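Local structure of EDTA monooxygenase (EDTA-degrading bacterium BNC1, 5DQP) at residues T97-P102 with A131-Y136; V125-P130 with A138-H143; N145-A150 with K220-R225; E152-V157 with S224-I229. The protein probably acts as a flavin-dependent monooxygenase in the breakdown of EDTA, working with a partner flavin reductase. All coordinates share one frame; numbering follows the deposited sequence.

How the contacts relate
Contacts 3 and 4 join the same two barrel helices, 143-161 and 217-226, at successive levels, their centres 8 Å apart. Contact 3 is buried and mostly aliphatic, with a tyrosine tip at a sulfate; contact 4 is partly buried and adds a long ion pair to its leucine-phenylalanine core. Contacts 1 and 2 share the short helix 130-135 and the loops beside it. Contact 1, partly buried, is aromatic and lies beside the second subunit, whereas contact 2 is at the surface, where waters bridge backbone groups around one isoleucine. T97 of contact 1 reaches A150 of contact 3 and F153 and L154 of contact 4, tying the loop after strand 90-96 to helix 143-161.

Contact 1: residues T97-P102 with A131-Y136; sequences TSFSLP and AVAANY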
loop_
_atom_site.group_PDB
_atom_site.type_symbol
_atom_site.label_atom_id
_atom_site.label_comp_id
_atom_site.label_asym_id
_atom_site.label_seq_id
_atom_site.Cartn_x
_atom_site.Cartn_y
_atom_site.Cartn_z
ATOM N N THR A 97 10.984 -5.285 -8.916
ATOM C CA THR A 97 10.523 -5.738 -10.225
ATOM C C THR A 97 10.570 -7.261 -10.361
ATOM O O THR A 97 10.053 -7.806 -11.348
ATOM C CB THR A 97 11.362 -5.104 -11.347
ATOM O OG1 THR A 97 12.743 -5.399 -11.127
ATOM C CG2 THR A 97 11.150 -3.589 -11.390
ATOM N N SER A 98 11.193 -7.951 -9.406
ATOM C CA SER A 98 11.382 -9.395 -9.513
ATOM C C SER A 98 10.144 -10.155 -9.070
ATOM O O SER A 98 9.787 -11.169 -9.672
ATOM C CB SER A 98 12.567 -9.838 -8.658
ATOM O OG SER A 98 13.751 -9.230 -9.109
ATOM N N PHE A 99 9.520 -9.699 -8.018
ATOM C CA PHE A 99 8.379 -10.347 -7.447
ATOM C C PHE A 99 7.285 -9.330 -7.193
ATOM O O PHE A 99 6.859 -9.106 -6.091
ATOM C CB PHE A 99 8.777 -11.055 -6.160
ATOM C CG PHE A 99 9.948 -11.959 -6.327
ATOM C CD1 PHE A 99 9.803 -13.166 -6.916
ATOM C CD2 PHE A 99 11.202 -11.551 -5.971
ATOM C CE1 PHE A 99 10.879 -13.974 -7.101
ATOM C CE2 PHE A 99 12.281 -12.353 -6.141
ATOM C CZ PHE A 99 12.123 -13.572 -6.710
ATOM N N SER A 100 6.841 -8.740 -8.264
ATOM C CA SER A 100 5.637 -7.938 -8.309
ATOM C C SER A 100 4.938 -8.226 -9.632
ATOM O O SER A 100 5.582 -8.577 -10.621
ATOM C CB SER A 100 5.949 -6.435 -8.159
ATOM O OG SER A 100 6.480 -6.122 -6.882
ATOM N N LEU A 101 3.621 -8.113 -9.631
ATOM C CA LEU A 101 2.873 -8.087 -10.884
ATOM C C LEU A 101 2.824 -6.656 -11.421
ATOM O O LEU A 101 2.406 -5.749 -10.694
ATOM C CB LEU A 101 1.474 -8.622 -10.659
ATOM C CG LEU A 101 1.545 -10.041 -10.085
ATOM C CD1 LEU A 101 0.190 -10.512 -9.593
ATOM C CD2 LEU A 101 2.098 -11.014 -11.182
ATOM N N PRO A 102 3.245 -6.418 -12.672
ATOM C CA PRO A 102 3.318 -5.032 -13.186
ATOM C C PRO A 102 2.009 -4.266 -13.142
ATOM O O PRO A 102 2.012 -3.038 -12.970
ATOM C CB PRO A 102 3.771 -5.213 -14.653
ATOM C CG PRO A 102 4.179 -6.611 -14.798
ATOM C CD PRO A 102 3.554 -7.421 -13.705
ATOM N N ALA A 131 16.007 -15.448 0.368
ATOM C CA ALA A 131 14.888 -15.519 1.307
ATOM C C ALA A 131 13.630 -14.870 0.724
ATOM O O ALA A 131 12.513 -15.386 0.884
ATOM C CB ALA A 131 15.276 -14.848 2.628
ATOM N N VAL A 132 13.796 -13.742 0.034
ATOM C CA VAL A 132 12.672 -13.119 -0.651
ATOM C C VAL A 132 12.127 -14.050 -1.725
ATOM O O VAL A 132 10.920 -14.316 -1.787
ATOM C CB VAL A 132 13.091 -11.765 -1.241
ATOM C CG1 VAL A 132 11.961 -11.208 -2.174
ATOM C CG2 VAL A 132 13.441 -10.808 -0.133
ATOM N N ALA A 133 13.009 -14.560 -2.593
ATOM C CA ALA A 133 12.550 -15.397 -3.703
ATOM C C ALA A 133 11.788 -16.626 -3.211
ATOM O O ALA A 133 10.841 -17.066 -3.873
ATOM C CB ALA A 133 13.735 -15.802 -4.581
ATOM N N ALA A 134 12.130 -17.150 -2.023
ATOM C CA ALA A 134 11.439 -18.325 -1.485
ATOM C C ALA A 134 10.025 -18.014 -1.002
ATOM O O ALA A 134 9.193 -18.929 -0.895
ATOM C CB ALA A 134 12.247 -18.930 -0.336
ATOM N N ASN A 135 9.742 -16.759 -0.675
ATOM C CA ASN A 135 8.386 -16.349 -0.319
ATOM C C ASN A 135 7.486 -16.250 -1.536
ATOM O O ASN A 135 6.265 -16.168 -1.380
ATOM C CB ASN A 135 8.434 -15.017 0.445
ATOM C CG ASN A 135 9.063 -15.180 1.800
ATOM O OD1 ASN A 135 8.990 -16.265 2.365
ATOM N ND2 ASN A 135 9.664 -14.122 2.345
ATOM N N TYR A 136 8.062 -16.304 -2.741
ATOM C CA TYR A 136 7.315 -16.334 -3.992
ATOM C C TYR A 136 7.539 -17.618 -4.768
ATOM O O TYR A 136 7.277 -17.657 -5.969
ATOM C CB TYR A 136 7.670 -15.117 -4.850
ATOM C CG TYR A 136 7.254 -13.852 -4.133
ATOM C CD1 TYR A 136 5.975 -13.363 -4.274
ATOM C CD2 TYR A 136 8.122 -13.200 -3.263
ATOM C CE1 TYR A 136 5.566 -12.243 -3.607
ATOM C CE2 TYR A 136 7.717 -12.066 -2.562
ATOM C CZ TYR A 136 6.436 -11.590 -2.752
ATOM O OH TYR A 136 5.985 -10.472 -2.106
HETATM O O HOH W 1 7.570 -8.276 -3.763
#
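F99 lays its side chain against Y136 and against V132 and A133 of the short helix 130-135. CB stands over one face of the Y136 ring, 3.7 Å from its centroid and 14° off the ring normal, which is CH-pi geometry. From there CG turns anti to the carbonyl carbon (chi1 -52°), carrying the phenyl ring past the tyrosine towards the helix. The two ring planes lie only 16° apart, but with centroids separated by 5.2 Å they barely overlap, so CB rather than the phenyl ring covers the tyrosine face. CD1 packs on Y136 CB at 3.6 Å, while CD2 meets V132 CG1 at 3.9 Å. At the tip, CZ comes within 3.5 Å of A133 CB. With an alanine here the phenyl ring is gone, which would probably open a gap beside V132 CG1, A133 CB and Y136 CB. The one polar link is indirect: a water donates to F99 O at 2.6 Å and also bonds to Y136 OH. That hydroxyl is hydrogen-bonded to T104 OG1 of the second subunit as well, and L101 of that subunit packs on Y136. The loop after barrel strand 90-96 is thus joined to helix 130-135 at the dimer interface by apolar and CH-pi contacts, with no direct hydrogen bond between the segments; the polar tyrosine tip turns to water and the partner chain.

Contact 2: residues V125-P130 with A138-H143; sequences VTTANP and AAIATH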
loop_
_atom_site.group_PDB
_atom_site.type_symbol
_atom_site.label_atom_id
_atom_site.label_comp_id
_atom_site.label_asym_id
_atom_site.label_seq_id
_atom_site.Cartn_x
_atom_site.Cartn_y
_atom_site.Cartn_z
ATOM N N VAL A 125 13.568 -1.693 -7.519
ATOM C CA VAL A 125 14.743 -2.505 -7.226
ATOM C C VAL A 125 14.571 -3.885 -7.863
ATOM O O VAL A 125 13.488 -4.260 -8.301
ATOM C CB VAL A 125 15.014 -2.632 -5.708
ATOM C CG1 VAL A 125 15.246 -1.243 -5.075
ATOM C CG2 VAL A 125 13.881 -3.367 -4.998
ATOM N N THR A 126 15.670 -4.624 -7.943
ATOM C CA THR A 126 15.601 -6.045 -8.242
ATOM C C THR A 126 15.923 -6.825 -6.979
ATOM O O THR A 126 16.499 -6.295 -6.029
ATOM C CB THR A 126 16.568 -6.453 -9.362
ATOM O OG1 THR A 126 17.905 -6.472 -8.850
ATOM C CG2 THR A 126 16.474 -5.495 -10.540
ATOM N N THR A 127 15.559 -8.098 -6.972
ATOM C CA THR A 127 15.712 -8.918 -5.781
ATOM C C THR A 127 16.856 -9.899 -5.973
ATOM O O THR A 127 16.834 -10.719 -6.894
ATOM C CB THR A 127 14.432 -9.678 -5.448
ATOM O OG1 THR A 127 13.363 -8.752 -5.209
ATOM C CG2 THR A 127 14.667 -10.520 -4.226
ATOM N N ALA A 128 17.830 -9.834 -5.084
ATOM C CA ALA A 128 18.882 -10.827 -5.037
ATOM C C ALA A 128 18.854 -11.653 -3.761
ATOM O O ALA A 128 19.617 -12.618 -3.654
ATOM C CB ALA A 128 20.252 -10.150 -5.192
ATOM N N ASN A 129 18.003 -11.316 -2.796
ATOM C CA ASN A 129 17.964 -12.064 -1.546
ATOM C C ASN A 129 17.164 -13.358 -1.736
ATOM O O ASN A 129 15.952 -13.309 -1.991
ATOM C CB ASN A 129 17.369 -11.190 -0.438
ATOM C CG ASN A 129 17.417 -11.860 0.932
ATOM O OD1 ASN A 129 17.734 -13.041 1.040
ATOM N ND2 ASN A 129 17.105 -11.103 1.977
ATOM N N PRO A 130 17.797 -14.532 -1.627
ATOM C CA PRO A 130 17.049 -15.789 -1.844
ATOM C C PRO A 130 15.947 -16.053 -0.825
ATOM O O PRO A 130 15.047 -16.849 -1.121
ATOM C CB PRO A 130 18.140 -16.870 -1.776
ATOM C CG PRO A 130 19.266 -16.215 -1.004
ATOM C CD PRO A 130 19.227 -14.771 -1.336
ATOM N N ALA A 138 10.264 -19.160 -5.772
ATOM C CA ALA A 138 11.233 -19.080 -6.858
ATOM C C ALA A 138 12.655 -19.070 -6.310
ATOM O O ALA A 138 12.903 -19.078 -5.099
ATOM C CB ALA A 138 10.984 -17.844 -7.733
ATOM N N ALA A 139 13.605 -19.078 -7.230
ATOM C CA ALA A 139 14.992 -18.851 -6.886
ATOM C C ALA A 139 15.430 -17.527 -7.502
ATOM O O ALA A 139 14.722 -16.929 -8.317
ATOM C CB ALA A 139 15.868 -20.028 -7.345
ATOM N N ILE A 140 16.586 -17.043 -7.056
ATOM C CA ILE A 140 17.132 -15.816 -7.607
ATOM C C ILE A 140 17.578 -16.063 -9.043
ATOM O O ILE A 140 18.148 -17.115 -9.364
ATOM C CB ILE A 140 18.288 -15.322 -6.723
ATOM C CG1 ILE A 140 17.720 -14.854 -5.386
ATOM C CG2 ILE A 140 19.070 -14.219 -7.420
ATOM C CD1 ILE A 140 16.545 -13.898 -5.545
ATOM N N ALA A 141 17.300 -15.107 -9.918
ATOM C CA ALA A 141 17.814 -15.156 -11.276
ATOM C C ALA A 141 19.249 -14.625 -11.317
ATOM O O ALA A 141 19.735 -13.990 -10.380
ATOM C CB ALA A 141 16.910 -14.355 -12.212
ATOM N N THR A 142 19.935 -14.878 -12.426
ATOM C CA THR A 142 21.250 -14.276 -12.587
ATOM C C THR A 142 21.132 -12.756 -12.625
ATOM O O THR A 142 20.070 -12.190 -12.903
ATOM C CB THR A 142 21.922 -14.743 -13.879
ATOM O OG1 THR A 142 21.172 -14.260 -14.997
ATOM C CG2 THR A 142 22.011 -16.272 -13.951
ATOM N N HIS A 143 22.268 -12.100 -12.392
ATOM C CA HIS A 143 22.356 -10.645 -12.465
ATOM C C HIS A 143 21.804 -10.098 -13.788
ATOM O O HIS A 143 21.039 -9.126 -13.802
ATOM C CB HIS A 143 23.815 -10.232 -12.258
ATOM C CG HIS A 143 24.026 -8.755 -12.214
ATOM N ND1 HIS A 143 23.749 -7.999 -11.094
ATOM C CD2 HIS A 143 24.483 -7.893 -13.153
ATOM C CE1 HIS A 143 24.030 -6.733 -11.346
ATOM N NE2 HIS A 143 24.477 -6.642 -12.587
HETATM O O HOH W 2 15.699 -12.521 -8.765
HETATM O O HOH W 3 15.251 -18.944 -2.874
#
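P130, whose CA rests on I140 CG1, has the shortest polar bond of this contact at its carbonyl: a water donates to P130 O at 2.7 Å and reaches on to A138 O, 3.2 Å away. A second water spans the other flank, donating to T127 O at 2.8 Å and accepting from A141 N. Between the two bridges I140 is the wedge. Its CG1, anti to the carbonyl carbon (chi1 -69°), points into the concave side of the opposing loop, 3.4 Å from A128 O and 3.7 Å from P130 CA. CD1 continues inward to 3.5 Å from T127 O, and the isoleucine crosses the T127 side chain at about a right angle, CD1 meeting its CG2 at 4.1 Å. These loops leave barrel strand 120-125, pass through the short helix 130-135 and return to enter helix 143-161, and both helix starts are N-capped by side chains: N129 OD1 holds A131 N, and T142 OG1 holds N145 N. The returning loop ends at H143, predicted to bind FMN, whose ring meets that of Y147. Across the contact no direct hydrogen bond forms, and the carbonyl oxygens of T127, A128 and N129 face CG1 and CD1 of the isoleucine, alongside the methyls of T127 and A133; the loops are therefore matched by one aliphatic plug, with water bridging backbone polar groups that do not reach one another directly.

Contact 3: residues N145-A150 with K220-R225; sequences NRYERA and KRLASR. With SO4 (sulfate ion), chain D.
Y147 touches L222 along its ring edge, CE1 lying 3.9 Å from L222 CD2, and the two side chains cross at about a right angle. At the far end of the ring its hydroxyl donates to a sulfate ion, O4 of which lies in the ring plane at the edge; the modelled separation of 2.4 Å from OH to O4 is very short, so the exact length is doubtful. S216 OG bonds the same sulfate. Y147 and S216 are both predicted FMN ligands, and the ion, probably from the crystallisation liquor, may mark an anion position of the flavin pocket. In this TIM-barrel, luciferase-like fold, helices 143-161 and 217-226 follow neighbouring parallel strands, 120-125 and 210-213, and pack side by side here. A phenylalanine in place of Y147 would probably leave the sulfate without its tyrosine partner. L222 fills the groove between the helices: with CG anti to its backbone N (chi1 -161°), it spreads both methyls over A150, CD2 to A150 CB and CD1 to A150 C, each 4.1 Å. Behind Y147 the ring of H143 meets it at about 55°, and A150 is backed by T97. Farther out, along helix 217-226, S224 OG donates to R221 O at 2.8 Å, an oxygen that also accepts from R225 N, and R225 CD lies over one face of the R221 guanidinium, 3.9 Å above its plane.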
loop_
_atom_site.group_PDB
_atom_site.type_symbol
_atom_site.label_atom_id
_atom_site.label_comp_id
_atom_site.label_asym_id
_atom_site.label_seq_id
_atom_site.Cartn_x
_atom_site.Cartn_y
_atom_site.Cartn_z
ATOM N N ASN A 145 19.653 -11.492 -15.948
ATOM C CA ASN A 145 18.221 -11.705 -16.176
ATOM C C ASN A 145 17.386 -10.822 -15.259
ATOM O O ASN A 145 16.326 -10.336 -15.661
ATOM C CB ASN A 145 17.841 -13.178 -15.981
ATOM C CG ASN A 145 18.256 -14.056 -17.154
ATOM O OD1 ASN A 145 18.537 -13.567 -18.252
ATOM N ND2 ASN A 145 18.291 -15.364 -16.923
ATOM N N ARG A 146 17.834 -10.639 -14.017
ATOM C CA ARG A 146 17.250 -9.650 -13.115
ATOM C C ARG A 146 17.020 -8.320 -13.807
ATOM O O ARG A 146 15.929 -7.745 -13.750
ATOM C CB ARG A 146 18.174 -9.435 -11.913
ATOM C CG ARG A 146 17.932 -10.376 -10.728
ATOM C CD ARG A 146 18.816 -9.975 -9.530
ATOM N NE ARG A 146 20.136 -10.598 -9.602
ATOM C CZ ARG A 146 21.198 -10.194 -8.915
ATOM N NH1 ARG A 146 21.109 -9.150 -8.110
ATOM N NH2 ARG A 146 22.357 -10.823 -9.050
ATOM N N TYR A 147 18.057 -7.800 -14.445
ATOM C CA TYR A 147 17.978 -6.462 -14.990
ATOM C C TYR A 147 17.237 -6.436 -16.320
ATOM O O TYR A 147 16.528 -5.465 -16.612
ATOM C CB TYR A 147 19.389 -5.875 -15.073
ATOM C CG TYR A 147 19.722 -5.210 -13.763
ATOM C CD1 TYR A 147 19.173 -3.979 -13.452
ATOM C CD2 TYR A 147 20.519 -5.840 -12.805
ATOM C CE1 TYR A 147 19.411 -3.367 -12.249
ATOM C CE2 TYR A 147 20.770 -5.229 -11.589
ATOM C CZ TYR A 147 20.208 -3.984 -11.328
ATOM O OH TYR A 147 20.428 -3.333 -10.147
ATOM N N GLU A 148 17.325 -7.505 -17.102
ATOM C CA GLU A 148 16.516 -7.570 -18.311
ATOM C C GLU A 148 15.028 -7.637 -17.971
ATOM O O GLU A 148 14.192 -7.021 -18.643
ATOM C CB GLU A 148 16.947 -8.772 -19.154
ATOM C CG GLU A 148 16.009 -9.079 -20.299
ATOM C CD GLU A 148 16.515 -10.209 -21.183
ATOM O OE1 GLU A 148 16.527 -10.034 -22.421
ATOM O OE2 GLU A 148 16.899 -11.269 -20.645
ATOM N N ARG A 149 14.676 -8.395 -16.939
ATOM C CA ARG A 149 13.294 -8.400 -16.478
ATOM C C ARG A 149 12.882 -7.020 -15.992
ATOM O O ARG A 149 11.786 -6.539 -16.314
ATOM C CB ARG A 149 13.132 -9.438 -15.371
ATOM C CG ARG A 149 11.758 -9.535 -14.775
ATOM C CD ARG A 149 11.744 -10.742 -13.847
ATOM N NE ARG A 149 10.488 -10.917 -13.144
ATOM C CZ ARG A 149 9.528 -11.733 -13.560
ATOM N NH1 ARG A 149 8.417 -11.845 -12.855
ATOM N NH2 ARG A 149 9.684 -12.438 -14.678
ATOM N N ALA A 150 13.754 -6.371 -15.202
ATOM C CA ALA A 150 13.437 -5.059 -14.655
ATOM C C ALA A 150 13.184 -4.059 -15.767
ATOM O O ALA A 150 12.300 -3.199 -15.654
ATOM C CB ALA A 150 14.569 -4.554 -13.765
ATOM N N LYS A 220 23.405 0.906 -13.623
ATOM C CA LYS A 220 23.627 2.201 -14.260
ATOM C C LYS A 220 22.846 2.328 -15.560
ATOM O O LYS A 220 22.370 3.424 -15.877
ATOM C CB LYS A 220 25.112 2.445 -14.502
ATOM C CG LYS A 220 25.861 2.835 -13.228
ATOM C CD LYS A 220 27.326 2.923 -13.535
ATOM C CE LYS A 220 28.144 3.192 -12.302
ATOM N NZ LYS A 220 29.570 3.014 -12.664
ATOM N N ARG A 221 22.672 1.223 -16.303
ATOM C CA ARG A 221 21.903 1.272 -17.541
ATOM C C ARG A 221 20.421 1.454 -17.267
ATOM O O ARG A 221 19.762 2.295 -17.893
ATOM C CB ARG A 221 22.122 0.013 -18.366
ATOM C CG ARG A 221 21.333 0.040 -19.670
ATOM C CD ARG A 221 21.503 -1.227 -20.507
ATOM N NE ARG A 221 20.756 -1.144 -21.766
ATOM C CZ ARG A 221 19.585 -1.737 -21.991
ATOM N NH1 ARG A 221 19.010 -2.475 -21.051
ATOM N NH2 ARG A 221 18.981 -1.596 -23.164
ATOM N N LEU A 222 19.868 0.661 -16.344
ATOM C CA LEU A 222 18.491 0.888 -15.927
ATOM C C LEU A 222 18.290 2.348 -15.520
ATOM O O LEU A 222 17.329 3.004 -15.944
ATOM C CB LEU A 222 18.137 -0.054 -14.781
ATOM C CG LEU A 222 16.650 -0.278 -14.527
ATOM C CD1 LEU A 222 16.021 -1.128 -15.627
ATOM C CD2 LEU A 222 16.462 -0.949 -13.206
ATOM N N ALA A 223 19.213 2.883 -14.719
ATOM C CA ALA A 223 19.069 4.250 -14.237
ATOM C C ALA A 223 19.079 5.249 -15.382
ATOM O O ALA A 223 18.318 6.224 -15.365
ATOM C CB ALA A 223 20.173 4.573 -13.236
ATOM N N SER A 224 19.931 5.024 -16.394
ATOM C CA SER A 224 20.022 5.987 -17.490
ATOM C C SER A 224 18.724 6.030 -18.288
ATOM O O SER A 224 18.402 7.066 -18.882
ATOM C CB SER A 224 21.214 5.654 -18.402
ATOM O OG SER A 224 20.961 4.492 -19.195
ATOM N N ARG A 225 17.954 4.929 -18.284
ATOM C CA ARG A 225 16.701 4.807 -19.033
ATOM C C ARG A 225 15.486 5.255 -18.230
ATOM O O ARG A 225 14.583 5.892 -18.779
ATOM C CB ARG A 225 16.498 3.355 -19.505
ATOM C CG ARG A 225 17.607 2.852 -20.450
ATOM C CD ARG A 225 17.398 1.409 -20.945
ATOM N NE ARG A 225 16.024 1.190 -21.388
ATOM C CZ ARG A 225 15.525 1.610 -22.549
ATOM N NH1 ARG A 225 16.293 2.272 -23.406
ATOM N NH2 ARG A 225 14.255 1.372 -22.856
HETATM S S SO4 D . 23.318 -3.804 -8.462
HETATM O O1 SO4 D . 24.310 -4.873 -8.590
HETATM O O2 SO4 D . 23.470 -3.175 -7.150
HETATM O O3 SO4 D . 23.489 -2.793 -9.506
HETATM O O4 SO4 D . 21.985 -4.394 -8.582
#

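Contact 4: residues E152-V157 with S224-I229; sequences EFLEVV and SRFGEI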
loop_
_atom_site.group_PDB
_atom_site.type_symbol
_atom_site.label_atom_id
_atom_site.label_comp_id
_atom_site.label_asym_id
_atom_site.label_seq_id
_atom_site.Cartn_x
_atom_site.Cartn_y
_atom_site.Cartn_z
ATOM N N GLU A 152 12.018 -4.657 -18.810
ATOM C CA GLU A 152 10.699 -4.875 -19.402
ATOM C C GLU A 152 9.584 -4.447 -18.449
ATOM O O GLU A 152 8.580 -3.854 -18.871
ATOM C CB GLU A 152 10.537 -6.342 -19.802
ATOM C CG GLU A 152 9.329 -6.562 -20.721
ATOM C CD GLU A 152 9.009 -8.026 -21.005
ATOM O OE1 GLU A 152 7.821 -8.312 -21.276
ATOM O OE2 GLU A 152 9.929 -8.884 -20.953
ATOM N N PHE A 153 9.751 -4.739 -17.160
ATOM C CA PHE A 153 8.811 -4.299 -16.135
ATOM C C PHE A 153 8.613 -2.781 -16.178
ATOM O O PHE A 153 7.487 -2.288 -16.085
ATOM C CB PHE A 153 9.339 -4.751 -14.764
ATOM C CG PHE A 153 8.348 -4.640 -13.648
ATOM C CD1 PHE A 153 8.039 -3.408 -13.081
ATOM C CD2 PHE A 153 7.751 -5.767 -13.133
ATOM C CE1 PHE A 153 7.147 -3.316 -12.036
ATOM C CE2 PHE A 153 6.850 -5.668 -12.105
ATOM C CZ PHE A 153 6.548 -4.455 -11.555
ATOM N N LEU A 154 9.706 -2.027 -16.281
ATOM C CA LEU A 154 9.606 -0.574 -16.299
ATOM C C LEU A 154 8.914 -0.080 -17.560
ATOM O O LEU A 154 8.137 0.881 -17.503
ATOM C CB LEU A 154 10.992 0.052 -16.163
ATOM C CG LEU A 154 11.447 0.343 -14.727
ATOM C CD1 LEU A 154 10.495 1.347 -14.104
ATOM C CD2 LEU A 154 11.457 -0.898 -13.924
ATOM N N GLU A 155 9.170 -0.725 -18.710
ATOM C CA GLU A 155 8.433 -0.375 -19.922
ATOM C C GLU A 155 6.937 -0.625 -19.751
ATOM O O GLU A 155 6.110 0.190 -20.178
ATOM C CB GLU A 155 8.944 -1.167 -21.123
ATOM C CG GLU A 155 10.398 -0.990 -21.471
ATOM C CD GLU A 155 10.791 -1.807 -22.704
ATOM O OE1 GLU A 155 9.896 -2.427 -23.326
ATOM O OE2 GLU A 155 11.990 -1.830 -23.053
ATOM N N VAL A 156 6.568 -1.771 -19.182
ATOM C CA VAL A 156 5.157 -2.048 -18.972
ATOM C C VAL A 156 4.561 -0.977 -18.081
ATOM O O VAL A 156 3.559 -0.348 -18.423
ATOM C CB VAL A 156 4.951 -3.450 -18.371
ATOM C CG1 VAL A 156 3.490 -3.618 -18.006
ATOM C CG2 VAL A 156 5.402 -4.531 -19.354
ATOM N N VAL A 157 5.221 -0.699 -16.955
ATOM C CA VAL A 157 4.654 0.236 -15.996
ATOM C C VAL A 157 4.489 1.623 -16.618
ATOM O O VAL A 157 3.429 2.242 -16.496
ATOM C CB VAL A 157 5.510 0.263 -14.720
ATOM C CG1 VAL A 157 5.077 1.418 -13.788
ATOM C CG2 VAL A 157 5.394 -1.065 -14.041
ATOM N N SER A 224 19.931 5.024 -16.394
ATOM C CA SER A 224 20.022 5.987 -17.490
ATOM C C SER A 224 18.724 6.030 -18.288
ATOM O O SER A 224 18.402 7.066 -18.882
ATOM C CB SER A 224 21.214 5.654 -18.402
ATOM O OG SER A 224 20.961 4.492 -19.195
ATOM N N ARG A 225 17.954 4.929 -18.284
ATOM C CA ARG A 225 16.701 4.807 -19.033
ATOM C C ARG A 225 15.486 5.255 -18.230
ATOM O O ARG A 225 14.583 5.892 -18.779
ATOM C CB ARG A 225 16.498 3.355 -19.505
ATOM C CG ARG A 225 17.607 2.852 -20.450
ATOM C CD ARG A 225 17.398 1.409 -20.945
ATOM N NE ARG A 225 16.024 1.190 -21.388
ATOM C CZ ARG A 225 15.525 1.610 -22.549
ATOM N NH1 ARG A 225 16.293 2.272 -23.406
ATOM N NH2 ARG A 225 14.255 1.372 -22.856
ATOM N N PHE A 226 15.447 4.932 -16.938
ATOM C CA PHE A 226 14.259 5.121 -16.118
ATOM C C PHE A 226 14.473 5.871 -14.813
ATOM O O PHE A 226 13.491 6.351 -14.252
ATOM C CB PHE A 226 13.635 3.762 -15.788
ATOM C CG PHE A 226 13.165 3.026 -16.992
ATOM C CD1 PHE A 226 12.031 3.444 -17.660
ATOM C CD2 PHE A 226 13.870 1.932 -17.475
ATOM C CE1 PHE A 226 11.590 2.775 -18.799
ATOM C CE2 PHE A 226 13.442 1.268 -18.610
ATOM C CZ PHE A 226 12.304 1.684 -19.266
ATOM N N GLY A 227 15.698 5.986 -14.308
ATOM C CA GLY A 227 15.904 6.583 -12.997
ATOM C C GLY A 227 15.919 8.097 -13.086
ATOM O O GLY A 227 16.601 8.677 -13.935
ATOM N N GLU A 228 15.135 8.743 -12.234
ATOM C CA GLU A 228 15.168 10.195 -12.141
ATOM C C GLU A 228 15.901 10.644 -10.903
ATOM O O GLU A 228 16.482 11.732 -10.890
ATOM C CB GLU A 228 13.746 10.749 -12.128
ATOM C CG GLU A 228 12.935 10.089 -13.212
ATOM C CD GLU A 228 11.508 10.574 -13.280
ATOM O OE1 GLU A 228 10.594 9.824 -12.855
ATOM O OE2 GLU A 228 11.308 11.702 -13.771
ATOM N N ILE A 229 15.865 9.815 -9.864
ATOM C CA ILE A 229 16.722 9.963 -8.704
ATOM C C ILE A 229 17.556 8.703 -8.572
ATOM O O ILE A 229 17.043 7.582 -8.689
ATOM C CB ILE A 229 15.937 10.209 -7.408
ATOM C CG1 ILE A 229 14.873 11.288 -7.597
ATOM C CG2 ILE A 229 16.911 10.567 -6.294
ATOM C CD1 ILE A 229 14.010 11.489 -6.346
#
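L154 and F226 run antiparallel alongside one another, and the leucine CB rests over one face of the phenylalanine ring. It sits 3.5 Å from the F226 centroid and just 4° off the ring normal, an almost perpendicular CH-pi approach in which all six ring carbons are nearly equally distant. L154 CG leans to the inner end of the ring, 3.9 Å from F226 CG. At the outer end E155 comes in at a slant, its CG 4.0 Å from F226 CZ and its carboxylate plane turned 43° from the ring. Next to the ring R225, bent at its CG-CD bond, and the extended E155 cross obliquely. Their charged planes stand 61° apart, and the E155 OE2 to R225 NH2 separation of 3.9 Å makes this a long salt bridge. The firmer partner of NH2 is the carboxylate of E151, which lies close to that of E155; the arginine probably eases the repulsion between these two glutamates. L154 also touches W122 of strand 120-125, so the contact joins helix 143-161 both to its barrel strand and to the end of helix 217-226, where the chain leaves helical shape at G227. The contact therefore combines a face-on aliphatic-aromatic fit inside with a long, weak electrostatic tie on the partly exposed flank.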